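Local coordinates for Mgp-operon protein 3 (Mycoplasma pneumoniae, PDB 6RJ1) that probably takes part in the adhesion of this human pathogen to host cells, as a membrane-anchored extracellular protein working alongside the adhesin P1, at residues A[5-10]-A[124-129]; A[614-619]-A[677-682]; A[498-503]-A[693-698]; A[237-242]-A[254-259]. All coordinates share one frame; numbering follows the deposited sequence.

The four contacts are spread widely over one chain and do not touch one another. Interaction 3 is the most central, about 14 Å from the centre of the chain, and its four touching residues are all buried. Interactions 1 and 2 lie on opposite sides of the chain's centre, with their own centres about 57 Å apart. Interaction 2 is nearer to interaction 3, about 27 Å between centres, and in sequence both segments of interaction 2 fall between the two segments of interaction 3. Interaction 4 lies across the chain's centre from interaction 3, with about 37 Å between their centres. All four are contacts within the fold, and none includes a ligand.

Interaction 1: A[5-10]-A[124-129]; sequences TYLLQD and ATWVFE
L7 lays its CD2 methyl obliquely against the indole of W126, 4.2 Å from NE1. The leucine points its side chain from strand 6-10 toward the tryptophan. A second, looser contact lies at the start of both segments. There the CG2 methyl of T5 comes 4.4 Å from the CB of A124. A124 sits in the tight link between strands 114-121 and 125-135, with a positive phi. Strand 6-10 is an outer strand of a small three-stranded antiparallel sheet, and strand 125-135 belongs to a large mixed sheet. The contact therefore joins two sheets through side chains, with no strand pairing between the segments. W45 of strand 40-48 also touches L7, and W126 also touches F118 and A120 of strand 114-121. No hydrogen bond or ion pair crosses between the segments. The join rests on methyl groups against an alanine CB and the NE1 corner of the indole. This is loose van der Waals contact near the surface, which implies no directed bonding.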
loop_
_atom_site.group_PDB
_atom_site.type_symbol
_atom_site.label_atom_id
_atom_site.label_comp_id
_atom_site.label_asym_id
_atom_site.label_seq_id
_atom_site.Cartn_x
_atom_site.Cartn_y
_atom_site.Cartn_z
ATOM N N THR A 5 31.315 10.723 -10.326
ATOM C CA THR A 5 30.845 11.190 -9.018
ATOM C C THR A 5 29.605 10.422 -8.615
ATOM O O THR A 5 28.844 9.997 -9.482
ATOM C CB THR A 5 30.559 12.705 -9.037
ATOM O OG1 THR A 5 29.716 13.012 -10.149
ATOM C CG2 THR A 5 31.835 13.560 -9.064
ATOM N N TYR A 6 29.404 10.245 -7.297
ATOM C CA TYR A 6 28.250 9.551 -6.713
ATOM C C TYR A 6 27.480 10.553 -5.867
ATOM O O TYR A 6 28.075 11.209 -5.015
ATOM C CB TYR A 6 28.685 8.352 -5.836
ATOM C CG TYR A 6 29.612 7.373 -6.521
ATOM C CD1 TYR A 6 29.110 6.298 -7.251
ATOM C CD2 TYR A 6 30.997 7.517 -6.439
ATOM C CE1 TYR A 6 29.963 5.401 -7.898
ATOM C CE2 TYR A 6 31.860 6.626 -7.082
ATOM C CZ TYR A 6 31.337 5.568 -7.808
ATOM O OH TYR A 6 32.176 4.686 -8.443
ATOM N N LEU A 7 26.175 10.692 -6.109
ATOM C CA LEU A 7 25.338 11.638 -5.379
ATOM C C LEU A 7 24.771 11.012 -4.116
ATOM O O LEU A 7 24.154 9.944 -4.191
ATOM C CB LEU A 7 24.213 12.138 -6.301
ATOM C CG LEU A 7 23.980 13.643 -6.429
ATOM C CD1 LEU A 7 25.268 14.401 -6.626
ATOM C CD2 LEU A 7 23.071 13.934 -7.599
ATOM N N LEU A 8 24.992 11.660 -2.957
ATOM C CA LEU A 8 24.477 11.188 -1.674
ATOM C C LEU A 8 23.601 12.241 -1.015
ATOM O O LEU A 8 23.944 13.422 -1.028
ATOM C CB LEU A 8 25.589 10.721 -0.709
ATOM C CG LEU A 8 26.353 9.403 -1.008
ATOM C CD1 LEU A 8 27.343 9.101 0.094
ATOM C CD2 LEU A 8 25.426 8.198 -1.142
ATOM N N GLN A 9 22.460 11.813 -0.452
ATOM C CA GLN A 9 21.534 12.708 0.225
ATOM C C GLN A 9 21.843 12.856 1.709
ATOM O O GLN A 9 22.261 11.899 2.359
ATOM C CB GLN A 9 20.094 12.209 0.054
ATOM C CG GLN A 9 19.019 13.250 0.383
ATOM C CD GLN A 9 17.633 12.663 0.406
ATOM O OE1 GLN A 9 17.307 11.732 -0.333
ATOM N NE2 GLN A 9 16.778 13.208 1.257
ATOM N N ASP A 10 21.637 14.074 2.224
ATOM C CA ASP A 10 21.686 14.476 3.626
ATOM C C ASP A 10 20.593 15.541 3.755
ATOM O O ASP A 10 20.822 16.726 3.457
ATOM C CB ASP A 10 23.068 14.980 4.075
ATOM C CG ASP A 10 23.161 15.273 5.571
ATOM O OD1 ASP A 10 22.305 14.759 6.341
ATOM O OD2 ASP A 10 24.094 16.005 5.977
ATOM N N ALA A 124 30.813 19.687 -11.359
ATOM C CA ALA A 124 29.775 18.789 -10.827
ATOM C C ALA A 124 28.749 19.527 -9.954
ATOM O O ALA A 124 28.485 19.147 -8.808
ATOM C CB ALA A 124 30.389 17.596 -10.096
ATOM N N THR A 125 28.193 20.611 -10.513
ATOM C CA THR A 125 27.192 21.447 -9.849
ATOM C C THR A 125 25.877 21.392 -10.621
ATOM O O THR A 125 25.845 20.894 -11.749
ATOM C CB THR A 125 27.701 22.885 -9.645
ATOM O OG1 THR A 125 27.928 23.486 -10.910
ATOM C CG2 THR A 125 28.962 22.961 -8.789
ATOM N N TRP A 126 24.793 21.886 -10.000
ATOM C CA TRP A 126 23.454 21.883 -10.588
ATOM C C TRP A 126 22.826 23.260 -10.555
ATOM O O TRP A 126 22.904 23.955 -9.543
ATOM C CB TRP A 126 22.554 20.868 -9.873
ATOM C CG TRP A 126 23.047 19.460 -9.992
ATOM C CD1 TRP A 126 23.850 18.796 -9.114
ATOM C CD2 TRP A 126 22.805 18.559 -11.077
ATOM N NE1 TRP A 126 24.112 17.530 -9.578
ATOM C CE2 TRP A 126 23.476 17.355 -10.779
ATOM C CE3 TRP A 126 22.062 18.643 -12.267
ATOM C CZ2 TRP A 126 23.435 16.244 -11.630
ATOM C CZ3 TRP A 126 22.035 17.549 -13.118
ATOM C CH2 TRP A 126 22.704 16.362 -12.792
ATOM N N VAL A 127 22.191 23.640 -11.669
ATOM C CA VAL A 127 21.491 24.913 -11.850
ATOM C C VAL A 127 19.995 24.599 -11.878
ATOM O O VAL A 127 19.600 23.623 -12.515
ATOM C CB VAL A 127 21.985 25.629 -13.145
ATOM C CG1 VAL A 127 21.091 26.802 -13.532
ATOM C CG2 VAL A 127 23.422 26.098 -12.986
ATOM N N PHE A 128 19.176 25.395 -11.163
ATOM C CA PHE A 128 17.725 25.207 -11.127
ATOM C C PHE A 128 17.103 25.631 -12.463
ATOM O O PHE A 128 17.370 26.736 -12.938
ATOM C CB PHE A 128 17.094 25.955 -9.927
ATOM C CG PHE A 128 15.579 25.954 -9.876
ATOM C CD1 PHE A 128 14.879 24.815 -9.483
ATOM C CD2 PHE A 128 14.854 27.089 -10.223
ATOM C CE1 PHE A 128 13.487 24.809 -9.449
ATOM C CE2 PHE A 128 13.457 27.083 -10.185
ATOM C CZ PHE A 128 12.784 25.945 -9.793
ATOM N N GLU A 129 16.314 24.742 -13.083
ATOM C CA GLU A 129 15.648 25.035 -14.353
ATOM C C GLU A 129 14.227 25.513 -14.105
ATOM O O GLU A 129 13.914 26.661 -14.395
ATOM C CB GLU A 129 15.632 23.809 -15.282
ATOM C CG GLU A 129 16.941 23.536 -15.981
ATOM C CD GLU A 129 16.813 23.259 -17.468
ATOM O OE1 GLU A 129 16.096 22.300 -17.847
ATOM O OE2 GLU A 129 17.437 24.006 -18.254
#

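Interaction 2: A[614-619]-A[677-682]; sequences TFAYVT and FNFKLN
F679 is the centre of an inverse gamma turn, with a weak bond of 3.2 Å from the N of K680 to the O of N678, and faces the extended backbone of 614-616. The F679 side chain points from this turn toward 614-616. Its CG stands beside the backbone N and anti to the carbonyl carbon (chi1 -63°), and the ring reaches the other segment with its far end. The CB of A616 meets the ring at its edge, in the ring plane, 3.9 Å from CE2. The O of F615 lies 4.0 Å from CZ in an oblique position. T614 is more distant, its OG1 4.5 Å from CE1. T614 and A616 both point their side chains to the phenylalanine, while F615 points its own away. Residues 614-616 form a weakly bonded strand of a two-stranded antiparallel hairpin with 609-611, and A616 pairs through its backbone with F609. The phenyl ring comes from the loop that follows helix 666-673 and leans on one side of this hairpin. Within the same loop, N678 bonds to E684 through OD1 and through its backbone. Y617 sets its ring against F670 of helix 666-673, the planes at about 45°.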
loop_
_atom_site.group_PDB
_atom_site.type_symbol
_atom_site.label_atom_id
_atom_site.label_comp_id
_atom_site.label_asym_id
_atom_site.label_seq_id
_atom_site.Cartn_x
_atom_site.Cartn_y
_atom_site.Cartn_z
ATOM N N THR A 614 -12.932 -32.413 12.298
ATOM C CA THR A 614 -11.906 -31.683 11.556
ATOM C C THR A 614 -12.529 -30.424 10.973
ATOM O O THR A 614 -13.418 -30.507 10.125
ATOM C CB THR A 614 -11.139 -32.577 10.537
ATOM O OG1 THR A 614 -10.470 -31.742 9.591
ATOM C CG2 THR A 614 -12.030 -33.557 9.781
ATOM N N PHE A 615 -12.085 -29.258 11.459
ATOM C CA PHE A 615 -12.596 -27.970 11.009
ATOM C C PHE A 615 -11.831 -27.409 9.816
ATOM O O PHE A 615 -10.774 -27.920 9.450
ATOM C CB PHE A 615 -12.667 -26.952 12.169
ATOM C CG PHE A 615 -11.403 -26.743 12.975
ATOM C CD1 PHE A 615 -10.376 -25.932 12.494
ATOM C CD2 PHE A 615 -11.267 -27.299 14.242
ATOM C CE1 PHE A 615 -9.212 -25.729 13.245
ATOM C CE2 PHE A 615 -10.103 -27.093 14.996
ATOM C CZ PHE A 615 -9.084 -26.308 14.492
ATOM N N ALA A 616 -12.400 -26.363 9.196
ATOM C CA ALA A 616 -11.865 -25.592 8.074
ATOM C C ALA A 616 -12.582 -24.247 8.097
ATOM O O ALA A 616 -13.751 -24.171 8.510
ATOM C CB ALA A 616 -12.122 -26.302 6.754
ATOM N N TYR A 617 -11.881 -23.179 7.698
ATOM C CA TYR A 617 -12.483 -21.848 7.688
ATOM C C TYR A 617 -12.996 -21.443 6.290
ATOM O O TYR A 617 -13.452 -20.322 6.105
ATOM C CB TYR A 617 -11.530 -20.811 8.305
ATOM C CG TYR A 617 -11.492 -20.881 9.817
ATOM C CD1 TYR A 617 -12.475 -20.267 10.589
ATOM C CD2 TYR A 617 -10.476 -21.561 10.479
ATOM C CE1 TYR A 617 -12.444 -20.322 11.981
ATOM C CE2 TYR A 617 -10.435 -21.628 11.873
ATOM C CZ TYR A 617 -11.421 -21.004 12.620
ATOM O OH TYR A 617 -11.395 -21.067 13.995
ATOM N N VAL A 618 -12.976 -22.389 5.336
ATOM C CA VAL A 618 -13.425 -22.210 3.950
ATOM C C VAL A 618 -14.600 -23.135 3.640
ATOM O O VAL A 618 -14.735 -24.196 4.257
ATOM C CB VAL A 618 -12.308 -22.407 2.893
ATOM C CG1 VAL A 618 -12.453 -21.406 1.762
ATOM C CG2 VAL A 618 -10.913 -22.337 3.497
ATOM N N THR A 619 -15.418 -22.751 2.648
ATOM C CA THR A 619 -16.587 -23.508 2.212
ATOM C C THR A 619 -16.217 -24.839 1.552
ATOM O O THR A 619 -15.305 -24.878 0.722
ATOM C CB THR A 619 -17.509 -22.646 1.332
ATOM O OG1 THR A 619 -18.652 -23.415 0.967
ATOM C CG2 THR A 619 -16.820 -22.105 0.073
ATOM N N PHE A 677 -5.800 -24.252 2.970
ATOM C CA PHE A 677 -5.300 -25.260 2.040
ATOM C C PHE A 677 -6.386 -26.275 1.800
ATOM O O PHE A 677 -7.178 -26.544 2.704
ATOM C CB PHE A 677 -4.057 -25.963 2.618
ATOM C CG PHE A 677 -2.816 -25.104 2.699
ATOM C CD1 PHE A 677 -2.597 -24.269 3.790
ATOM C CD2 PHE A 677 -1.853 -25.151 1.699
ATOM C CE1 PHE A 677 -1.453 -23.464 3.861
ATOM C CE2 PHE A 677 -0.706 -24.350 1.772
ATOM C CZ PHE A 677 -0.516 -23.506 2.852
ATOM N N ASN A 678 -6.430 -26.842 0.586
ATOM C CA ASN A 678 -7.406 -27.872 0.242
ATOM C C ASN A 678 -7.026 -29.208 0.887
ATOM O O ASN A 678 -5.861 -29.406 1.252
ATOM C CB ASN A 678 -7.581 -27.995 -1.285
ATOM C CG ASN A 678 -6.351 -28.335 -2.102
ATOM O OD1 ASN A 678 -5.396 -28.972 -1.645
ATOM N ND2 ASN A 678 -6.363 -27.935 -3.363
ATOM N N PHE A 679 -7.998 -30.120 1.033
ATOM C CA PHE A 679 -7.751 -31.435 1.623
ATOM C C PHE A 679 -7.439 -32.472 0.531
ATOM O O PHE A 679 -8.083 -33.526 0.441
ATOM C CB PHE A 679 -8.893 -31.848 2.570
ATOM C CG PHE A 679 -9.037 -30.940 3.768
ATOM C CD1 PHE A 679 -8.202 -31.076 4.872
ATOM C CD2 PHE A 679 -9.994 -29.936 3.787
ATOM C CE1 PHE A 679 -8.326 -30.222 5.974
ATOM C CE2 PHE A 679 -10.121 -29.086 4.889
ATOM C CZ PHE A 679 -9.285 -29.233 5.975
ATOM N N LYS A 680 -6.434 -32.141 -0.304
ATOM C CA LYS A 680 -5.935 -32.943 -1.419
ATOM C C LYS A 680 -4.466 -33.317 -1.171
ATOM O O LYS A 680 -3.740 -32.529 -0.560
ATOM C CB LYS A 680 -6.064 -32.151 -2.731
ATOM C CG LYS A 680 -7.498 -31.844 -3.141
ATOM C CD LYS A 680 -7.570 -31.087 -4.464
ATOM C CE LYS A 680 -8.817 -31.423 -5.252
ATOM N NZ LYS A 680 -10.053 -30.869 -4.637
ATOM N N LEU A 681 -4.019 -34.509 -1.639
ATOM C CA LEU A 681 -2.621 -34.933 -1.453
ATOM C C LEU A 681 -1.648 -33.950 -2.109
ATOM O O LEU A 681 -0.628 -33.605 -1.507
ATOM C CB LEU A 681 -2.383 -36.385 -1.883
ATOM C CG LEU A 681 -2.659 -37.405 -0.784
ATOM C CD1 LEU A 681 -3.736 -38.391 -1.200
ATOM C CD2 LEU A 681 -1.394 -38.114 -0.370
ATOM N N ASN A 682 -2.027 -33.426 -3.300
ATOM C CA ASN A 682 -1.324 -32.344 -4.012
ATOM C C ASN A 682 -1.864 -31.051 -3.386
ATOM O O ASN A 682 -2.676 -30.345 -3.996
ATOM C CB ASN A 682 -1.566 -32.389 -5.549
ATOM C CG ASN A 682 -2.787 -33.180 -6.006
ATOM O OD1 ASN A 682 -2.728 -34.406 -6.183
ATOM N ND2 ASN A 682 -3.913 -32.488 -6.190
#

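Interaction 3: A[498-503]-A[693-698]; sequences LNWGTD and LLVYGI
V695 spreads its two methyls over two partners, because its first torsion (167°) puts CG1 anti to the backbone N and CG2 anti to the carbonyl carbon. W500 has CG beside its backbone N (chi1 -66°), which swings the indole to meet V695 and L693. The contact lies within a large mixed beta-sheet and the loop that leaves its strand 496-498 for helix 503-511. That loop folds back against strand 693-699 of the same sheet. Strand 549-563 and strand 723-732 flank strand 693-699 and bond to it antiparallel. V695 CG2 lies 3.5 Å from CZ3 of W500, in an oblique position to the ring. L693 CD2 approaches the same CZ3 at 4.0 Å, again obliquely, and the L693 side chain crosses the indole at about a right angle. L498 takes the other methyl of V695, CD1 to CG1 at 3.6 Å. All four side chains are buried, and Y538 of strand 538-546 packs against L498, W500 and V695. The interface is wholly apolar, and the polar backbone of the loop is held elsewhere. W500 O bonds to S730 OG, and T502 N-caps the helix that follows. N499 makes an Asx turn: its OD1 accepts from the N of G501 at 2.9 Å, with the donor 37° out of the carbonyl plane.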
loop_
_atom_site.group_PDB
_atom_site.type_symbol
_atom_site.label_atom_id
_atom_site.label_comp_id
_atom_site.label_asym_id
_atom_site.label_seq_id
_atom_site.Cartn_x
_atom_site.Cartn_y
_atom_site.Cartn_z
ATOM N N LEU A 498 -7.560 -1.219 -13.577
ATOM C CA LEU A 498 -6.392 -2.078 -13.730
ATOM C C LEU A 498 -6.830 -3.488 -14.091
ATOM O O LEU A 498 -7.993 -3.855 -13.892
ATOM C CB LEU A 498 -5.555 -2.104 -12.429
ATOM C CG LEU A 498 -5.033 -0.758 -11.896
ATOM C CD1 LEU A 498 -4.290 -0.934 -10.615
ATOM C CD2 LEU A 498 -4.123 -0.056 -12.894
ATOM N N ASN A 499 -5.905 -4.258 -14.666
ATOM C CA ASN A 499 -6.129 -5.657 -14.980
ATOM C C ASN A 499 -5.734 -6.405 -13.710
ATOM O O ASN A 499 -4.626 -6.223 -13.198
ATOM C CB ASN A 499 -5.291 -6.092 -16.175
ATOM C CG ASN A 499 -5.522 -7.504 -16.660
ATOM O OD1 ASN A 499 -6.150 -8.348 -16.009
ATOM N ND2 ASN A 499 -5.005 -7.793 -17.831
ATOM N N TRP A 500 -6.679 -7.175 -13.164
ATOM C CA TRP A 500 -6.515 -7.934 -11.929
ATOM C C TRP A 500 -6.085 -9.382 -12.203
ATOM O O TRP A 500 -5.886 -10.163 -11.272
ATOM C CB TRP A 500 -7.801 -7.831 -11.084
ATOM C CG TRP A 500 -8.038 -6.428 -10.596
ATOM C CD1 TRP A 500 -8.599 -5.395 -11.295
ATOM C CD2 TRP A 500 -7.645 -5.889 -9.330
ATOM N NE1 TRP A 500 -8.579 -4.244 -10.541
ATOM C CE2 TRP A 500 -7.997 -4.520 -9.328
ATOM C CE3 TRP A 500 -7.047 -6.438 -8.182
ATOM C CZ2 TRP A 500 -7.747 -3.684 -8.230
ATOM C CZ3 TRP A 500 -6.810 -5.612 -7.094
ATOM C CH2 TRP A 500 -7.142 -4.248 -7.131
ATOM N N GLY A 501 -5.896 -9.694 -13.484
ATOM C CA GLY A 501 -5.479 -11.006 -13.953
ATOM C C GLY A 501 -6.562 -11.656 -14.777
ATOM O O GLY A 501 -6.318 -12.094 -15.901
ATOM N N THR A 502 -7.767 -11.736 -14.196
ATOM C CA THR A 502 -8.978 -12.284 -14.815
ATOM C C THR A 502 -10.115 -11.292 -14.568
ATOM O O THR A 502 -10.020 -10.467 -13.651
ATOM C CB THR A 502 -9.325 -13.689 -14.254
ATOM O OG1 THR A 502 -9.446 -13.635 -12.832
ATOM C CG2 THR A 502 -8.318 -14.757 -14.648
ATOM N N ASP A 503 -11.200 -11.381 -15.363
ATOM C CA ASP A 503 -12.366 -10.515 -15.174
ATOM C C ASP A 503 -13.053 -10.843 -13.844
ATOM O O ASP A 503 -13.580 -9.943 -13.181
ATOM C CB ASP A 503 -13.353 -10.624 -16.347
ATOM C CG ASP A 503 -14.485 -9.606 -16.288
ATOM O OD1 ASP A 503 -14.188 -8.382 -16.163
ATOM O OD2 ASP A 503 -15.666 -10.028 -16.369
ATOM N N LEU A 693 -3.585 -8.434 -1.277
ATOM C CA LEU A 693 -3.425 -8.429 -2.724
ATOM C C LEU A 693 -2.369 -7.464 -3.244
ATOM O O LEU A 693 -2.519 -6.241 -3.121
ATOM C CB LEU A 693 -4.778 -8.166 -3.403
ATOM C CG LEU A 693 -5.411 -9.303 -4.203
ATOM C CD1 LEU A 693 -5.621 -10.563 -3.357
ATOM C CD2 LEU A 693 -6.725 -8.848 -4.791
ATOM N N LEU A 694 -1.306 -8.023 -3.855
ATOM C CA LEU A 694 -0.281 -7.223 -4.494
ATOM C C LEU A 694 -0.700 -7.000 -5.945
ATOM O O LEU A 694 -1.074 -7.933 -6.642
ATOM C CB LEU A 694 1.120 -7.852 -4.409
ATOM C CG LEU A 694 2.271 -6.915 -4.863
ATOM C CD1 LEU A 694 2.788 -6.050 -3.708
ATOM C CD2 LEU A 694 3.391 -7.694 -5.505
ATOM N N VAL A 695 -0.669 -5.749 -6.359
ATOM C CA VAL A 695 -1.002 -5.257 -7.687
ATOM C C VAL A 695 0.323 -4.769 -8.291
ATOM O O VAL A 695 1.086 -4.058 -7.632
ATOM C CB VAL A 695 -2.066 -4.127 -7.551
ATOM C CG1 VAL A 695 -2.235 -3.345 -8.839
ATOM C CG2 VAL A 695 -3.407 -4.691 -7.095
ATOM N N TYR A 696 0.623 -5.202 -9.513
ATOM C CA TYR A 696 1.863 -4.839 -10.211
ATOM C C TYR A 696 1.603 -4.735 -11.707
ATOM O O TYR A 696 0.594 -5.251 -12.191
ATOM C CB TYR A 696 2.985 -5.861 -9.916
ATOM C CG TYR A 696 2.675 -7.275 -10.374
ATOM C CD1 TYR A 696 1.940 -8.146 -9.570
ATOM C CD2 TYR A 696 3.122 -7.744 -11.607
ATOM C CE1 TYR A 696 1.632 -9.436 -9.993
ATOM C CE2 TYR A 696 2.830 -9.038 -12.035
ATOM C CZ TYR A 696 2.076 -9.878 -11.229
ATOM O OH TYR A 696 1.769 -11.153 -11.647
ATOM N N GLY A 697 2.514 -4.094 -12.427
ATOM C CA GLY A 697 2.380 -3.967 -13.869
ATOM C C GLY A 697 3.382 -3.065 -14.548
ATOM O O GLY A 697 4.174 -2.373 -13.897
ATOM N N ILE A 698 3.344 -3.110 -15.886
ATOM C CA ILE A 698 4.138 -2.310 -16.810
ATOM C C ILE A 698 3.163 -1.386 -17.560
ATOM O O ILE A 698 2.088 -1.835 -17.970
ATOM C CB ILE A 698 5.035 -3.189 -17.741
ATOM C CG1 ILE A 698 6.029 -2.318 -18.542
ATOM C CG2 ILE A 698 4.215 -4.160 -18.654
ATOM C CD1 ILE A 698 7.144 -3.085 -19.229
#

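Interaction 4: A[237-242]-A[254-259]; sequences PVYEPL and SSWKNS
P237 and W256 mark the closest approach of the two backbones, with their CA atoms 9.0 Å apart, where the residues leading into strand 239-241 pass helix 253-267. The W256 indole reaches across to P237 and Y239. Its CG is anti to the backbone N (chi1 -174°), which extends the ring from the helix to the proline. P237 sits on one face of the indole, with CG 3.6 Å above the plane and offset toward the rim. P237 CB is close too, 3.5 Å from CZ2 of W256, in an oblique position. Y239 meets the indole differently: its CD2 lies near the indole plane, at the edge, 4.1 Å from CZ2. The two aromatic side chains cross at about a right angle. V238 CG2 rests on one face of the Y239 ring. On the helix, a wider pi-type turn spans 256-259. Just before it, the O of S255 accepts two bonds from S259, from N at 3.0 Å and from OG at 3.1 Å. A264, further along helix 253-267, touches both Y239 and W256. Strand 239-241, which carries Y239, pairs antiparallel with strand 356-358, and V238 leans on helix 360-365.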
loop_
_atom_site.group_PDB
_atom_site.type_symbol
_atom_site.label_atom_id
_atom_site.label_comp_id
_atom_site.label_asym_id
_atom_site.label_seq_id
_atom_site.Cartn_x
_atom_site.Cartn_y
_atom_site.Cartn_z
ATOM N N PRO A 237 -7.066 10.817 15.249
ATOM C CA PRO A 237 -6.367 11.134 16.502
ATOM C C PRO A 237 -4.950 10.563 16.475
ATOM O O PRO A 237 -4.659 9.641 15.706
ATOM C CB PRO A 237 -7.230 10.467 17.577
ATOM C CG PRO A 237 -8.084 9.455 16.855
ATOM C CD PRO A 237 -7.844 9.570 15.373
ATOM N N VAL A 238 -4.059 11.125 17.304
ATOM C CA VAL A 238 -2.671 10.647 17.437
ATOM C C VAL A 238 -2.691 9.315 18.208
ATOM O O VAL A 238 -1.816 8.476 18.029
ATOM C CB VAL A 238 -1.722 11.683 18.103
ATOM C CG1 VAL A 238 -0.880 12.436 17.085
ATOM C CG2 VAL A 238 -2.444 12.626 19.068
ATOM N N TYR A 239 -3.734 9.132 19.034
ATOM C CA TYR A 239 -3.991 7.959 19.863
ATOM C C TYR A 239 -4.685 6.863 19.071
ATOM O O TYR A 239 -5.501 7.140 18.182
ATOM C CB TYR A 239 -4.838 8.335 21.095
ATOM C CG TYR A 239 -4.448 9.662 21.704
ATOM C CD1 TYR A 239 -3.360 9.762 22.567
ATOM C CD2 TYR A 239 -5.143 10.826 21.390
ATOM C CE1 TYR A 239 -2.968 10.991 23.099
ATOM C CE2 TYR A 239 -4.764 12.060 21.918
ATOM C CZ TYR A 239 -3.677 12.138 22.778
ATOM O OH TYR A 239 -3.301 13.352 23.301
ATOM N N GLU A 240 -4.355 5.612 19.407
ATOM C CA GLU A 240 -4.932 4.409 18.812
ATOM C C GLU A 240 -5.087 3.321 19.887
ATOM O O GLU A 240 -4.231 3.228 20.772
ATOM C CB GLU A 240 -4.149 3.929 17.574
ATOM C CG GLU A 240 -2.665 3.663 17.793
ATOM C CD GLU A 240 -2.068 2.748 16.746
ATOM O OE1 GLU A 240 -2.571 1.611 16.597
ATOM O OE2 GLU A 240 -1.100 3.164 16.072
ATOM N N PRO A 241 -6.187 2.524 19.862
ATOM C CA PRO A 241 -6.390 1.528 20.929
ATOM C C PRO A 241 -5.486 0.300 20.881
ATOM O O PRO A 241 -5.033 -0.105 19.808
ATOM C CB PRO A 241 -7.862 1.148 20.774
ATOM C CG PRO A 241 -8.148 1.356 19.344
ATOM C CD PRO A 241 -7.313 2.519 18.901
ATOM N N LEU A 242 -5.255 -0.308 22.060
ATOM C CA LEU A 242 -4.466 -1.531 22.208
ATOM C C LEU A 242 -5.297 -2.724 21.751
ATOM O O LEU A 242 -4.747 -3.685 21.208
ATOM C CB LEU A 242 -4.038 -1.723 23.665
ATOM C CG LEU A 242 -2.891 -0.853 24.138
ATOM C CD1 LEU A 242 -2.958 -0.661 25.620
ATOM C CD2 LEU A 242 -1.545 -1.456 23.756
ATOM N N SER A 254 -18.081 12.099 16.883
ATOM C CA SER A 254 -18.783 12.886 17.903
ATOM C C SER A 254 -18.466 12.401 19.321
ATOM O O SER A 254 -18.079 13.221 20.153
ATOM C CB SER A 254 -20.286 12.896 17.652
ATOM O OG SER A 254 -20.909 13.890 18.453
ATOM N N SER A 255 -18.560 11.072 19.572
ATOM C CA SER A 255 -18.225 10.464 20.864
ATOM C C SER A 255 -16.753 10.689 21.221
ATOM O O SER A 255 -16.442 10.915 22.396
ATOM C CB SER A 255 -18.533 8.975 20.862
ATOM O OG SER A 255 -19.931 8.745 20.845
ATOM N N TRP A 256 -15.856 10.657 20.206
ATOM C CA TRP A 256 -14.435 10.907 20.394
ATOM C C TRP A 256 -14.232 12.346 20.863
ATOM O O TRP A 256 -13.707 12.557 21.951
ATOM C CB TRP A 256 -13.634 10.628 19.107
ATOM C CG TRP A 256 -12.148 10.732 19.320
ATOM C CD1 TRP A 256 -11.361 11.822 19.091
ATOM C CD2 TRP A 256 -11.303 9.749 19.931
ATOM N NE1 TRP A 256 -10.070 11.564 19.483
ATOM C CE2 TRP A 256 -10.004 10.297 20.000
ATOM C CE3 TRP A 256 -11.516 8.449 20.418
ATOM C CZ2 TRP A 256 -8.920 9.591 20.539
ATOM C CZ3 TRP A 256 -10.442 7.749 20.945
ATOM C CH2 TRP A 256 -9.158 8.311 20.984
ATOM N N LYS A 257 -14.713 13.320 20.069
ATOM C CA LYS A 257 -14.636 14.757 20.323
ATOM C C LYS A 257 -15.223 15.148 21.685
ATOM O O LYS A 257 -14.578 15.880 22.437
ATOM C CB LYS A 257 -15.350 15.517 19.188
ATOM C CG LYS A 257 -15.159 17.032 19.193
ATOM C CD LYS A 257 -16.043 17.719 18.150
ATOM C CE LYS A 257 -15.355 17.908 16.814
ATOM N NZ LYS A 257 -16.289 18.424 15.780
ATOM N N ASN A 258 -16.426 14.647 22.003
ATOM C CA ASN A 258 -17.143 14.978 23.234
ATOM C C ASN A 258 -16.580 14.360 24.513
ATOM O O ASN A 258 -16.675 15.003 25.563
ATOM C CB ASN A 258 -18.634 14.642 23.107
ATOM C CG ASN A 258 -19.375 15.385 22.008
ATOM O OD1 ASN A 258 -18.896 16.378 21.433
ATOM N ND2 ASN A 258 -20.571 14.904 21.688
ATOM N N SER A 259 -16.034 13.121 24.458
ATOM C CA SER A 259 -15.544 12.478 25.682
ATOM C C SER A 259 -14.242 11.686 25.547
ATOM O O SER A 259 -13.264 12.014 26.224
ATOM C CB SER A 259 -16.630 11.591 26.290
ATOM O OG SER A 259 -17.040 10.563 25.403
#